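Local structure of saframycin Mx1 synthetase B (Legionella pneumophila subsp. pneumophila, 3KXW) at residues G177-P182 / N467-D472. The protein belongs to the adenylate-forming (ANL) superfamily as a fatty acid AMP ligase, and holds 5'-O-[(S)-(dodecanoyloxy)(hydroxy)phosphoryl]adenosine in its pocket. Residues are numbered along the deposited sequence; the frame is centred on the assembly and turned at random.
Sequences GSTMHP and NHYPQD
Thr179 lays its side chain obliquely across that of Asn467, and the two branches of the threonine do different work. Its hydroxyl stands between the backbone N and the carbonyl carbon (chi1 52°), which brings OG1 to 3.0 Å from the main-chain O of Asn467. That is a hydrogen bond donated by the threonine, strongly bent at the acceptor: the C=O...OG1 angle is 105° and the donor lies 26° from the carbonyl plane. The methyl branch turns instead to the tyrosine ring, CG2 of Thr179 resting 3.7 Å from CE1 of Tyr469 in an oblique approach. CB of Asn467 adds to this apolar patch, 3.7 Å above the centre of one face of the Tyr469 ring, while Tyr464 meets the same tyrosine edge-to-face. The loop 177-182 follows strand 169-174 in the AMP-binding part of the chain and belongs to the glycine-, serine- and threonine-rich P-loop-like motif of adenylate-forming enzymes; Asn467 and His468 form the link between helices 460-466 and 469-479, in the AMP-binding_C region. The contact therefore joins the two family regions close to the pocket that holds 5'-O-[(S)-(dodecanoyloxy)(hydroxy)phosphoryl]adenosine. His468 closes the first helix in a Schellman motif, with positive phi, and serves as N-cap of the next. The selenium of Met180 (selenomethionine) meets the imidazole at its edge, SE 3.5 Å from CD2 of His468 and close to the ring plane. Ser178 points its CB away from the helix link, and its OG is hydrogen-bonded to NZ of Lys183.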
loop_
_atom_site.group_PDB
_atom_site.type_symbol
_atom_site.label_atom_id
_atom_site.label_comp_id
_atom_site.label_asym_id
_atom_site.label_seq_id
_atom_site.Cartn_x
_atom_site.Cartn_y
_atom_site.Cartn_z
ATOM N N GLY A 177 7.564 5.947 5.123
ATOM C CA GLY A 177 8.931 6.303 5.358
ATOM C C GLY A 177 8.979 7.806 5.264
ATOM O O GLY A 177 7.944 8.471 5.142
ATOM N N SER A 178 10.192 8.337 5.339
ATOM C CA SER A 178 10.389 9.764 5.438
ATOM C C SER A 178 9.333 10.347 6.364
ATOM O O SER A 178 8.688 11.325 6.014
ATOM C CB SER A 178 10.312 10.415 4.057
ATOM O OG SER A 178 11.316 9.913 3.208
ATOM N N THR A 179 9.155 9.760 7.547
ATOM C CA THR A 179 8.117 10.251 8.450
ATOM C C THR A 179 8.337 11.719 8.798
ATOM O O THR A 179 7.369 12.456 9.011
ATOM C CB THR A 179 8.018 9.418 9.738
ATOM O OG1 THR A 179 9.313 9.320 10.341
ATOM C CG2 THR A 179 7.527 8.014 9.415
HETATM N N MSE A 180 9.595 12.157 8.819
HETATM C CA MSE A 180 9.909 13.535 9.227
HETATM C C MSE A 180 9.715 14.584 8.136
HETATM O O MSE A 180 9.377 15.729 8.432
HETATM C CB MSE A 180 11.314 13.628 9.834
HETATM C CG MSE A 180 11.502 12.729 11.080
HETATM SE SE MSE A 180 10.232 13.131 12.574
HETATM C CE MSE A 180 10.793 14.983 12.890
ATOM N N HIS A 181 9.935 14.208 6.879
ATOM C CA HIS A 181 9.604 15.094 5.767
ATOM C C HIS A 181 8.901 14.275 4.688
ATOM O O HIS A 181 9.522 13.862 3.720
ATOM C CB HIS A 181 10.862 15.750 5.195
ATOM C CG HIS A 181 11.592 16.621 6.170
ATOM N ND1 HIS A 181 11.180 17.900 6.484
ATOM C CD2 HIS A 181 12.715 16.401 6.896
ATOM C CE1 HIS A 181 12.012 18.430 7.366
ATOM N NE2 HIS A 181 12.950 17.541 7.634
ATOM N N PRO A 182 7.606 14.007 4.879
ATOM C CA PRO A 182 6.894 13.085 3.995
ATOM C C PRO A 182 7.076 13.504 2.547
ATOM O O PRO A 182 7.011 14.705 2.241
ATOM C CB PRO A 182 5.430 13.248 4.416
ATOM C CG PRO A 182 5.508 13.622 5.856
ATOM C CD PRO A 182 6.741 14.512 5.964
ATOM N N ASN A 467 13.146 6.911 11.265
ATOM C CA ASN A 467 11.711 7.220 11.230
ATOM C C ASN A 467 10.992 7.164 12.586
ATOM O O ASN A 467 9.803 7.439 12.654
ATOM C CB ASN A 467 10.993 6.328 10.220
ATOM C CG ASN A 467 11.315 6.707 8.789
ATOM O OD1 ASN A 467 11.539 5.853 7.940
ATOM N ND2 ASN A 467 11.343 7.991 8.522
ATOM N N HIS A 468 11.724 6.837 13.650
ATOM C CA HIS A 468 11.190 6.764 15.016
ATOM C C HIS A 468 10.082 5.710 15.185
ATOM O O HIS A 468 9.244 5.833 16.072
ATOM C CB HIS A 468 10.679 8.131 15.526
ATOM C CG HIS A 468 11.596 9.278 15.230
ATOM N ND1 HIS A 468 12.931 9.277 15.577
ATOM C CD2 HIS A 468 11.366 10.472 14.630
ATOM C CE1 HIS A 468 13.490 10.409 15.182
ATOM N NE2 HIS A 468 12.562 11.153 14.605
ATOM N N TYR A 469 10.092 4.673 14.350
ATOM C CA TYR A 469 9.065 3.640 14.443
ATOM C C TYR A 469 9.024 2.896 15.782
ATOM O O TYR A 469 7.944 2.639 16.303
ATOM C CB TYR A 469 9.211 2.618 13.336
ATOM C CG TYR A 469 8.841 3.119 11.966
ATOM C CD1 TYR A 469 7.828 4.044 11.796
ATOM C CD2 TYR A 469 9.483 2.628 10.837
ATOM C CE1 TYR A 469 7.472 4.490 10.527
ATOM C CE2 TYR A 469 9.140 3.063 9.583
ATOM C CZ TYR A 469 8.137 3.993 9.433
ATOM O OH TYR A 469 7.806 4.421 8.168
ATOM N N PRO A 470 10.183 2.503 16.323
ATOM C CA PRO A 470 10.088 1.783 17.602
ATOM C C PRO A 470 9.439 2.606 18.711
ATOM O O PRO A 470 8.495 2.151 19.372
ATOM C CB PRO A 470 11.551 1.464 17.927
ATOM C CG PRO A 470 12.199 1.361 16.557
ATOM C CD PRO A 470 11.557 2.485 15.785
ATOM N N GLN A 471 9.935 3.819 18.915
ATOM C CA GLN A 471 9.412 4.684 19.955
ATOM C C GLN A 471 7.933 4.999 19.718
ATOM O O GLN A 471 7.136 5.038 20.661
ATOM C CB GLN A 471 10.256 5.975 20.037
ATOM C CG GLN A 471 11.772 5.706 20.172
ATOM C CD GLN A 471 12.446 5.181 18.877
ATOM O OE1 GLN A 471 11.934 5.345 17.786
ATOM N NE2 GLN A 471 13.609 4.570 19.023
ATOM N N ASP A 472 7.547 5.201 18.461
ATOM C CA ASP A 472 6.174 5.597 18.194
ATOM C C ASP A 472 5.192 4.443 18.348
ATOM O O ASP A 472 4.051 4.648 18.755
ATOM C CB ASP A 472 6.042 6.275 16.829
ATOM C CG ASP A 472 6.698 7.645 16.793
ATOM O OD1 ASP A 472 6.984 8.216 17.868
ATOM O OD2 ASP A 472 6.909 8.171 15.683
#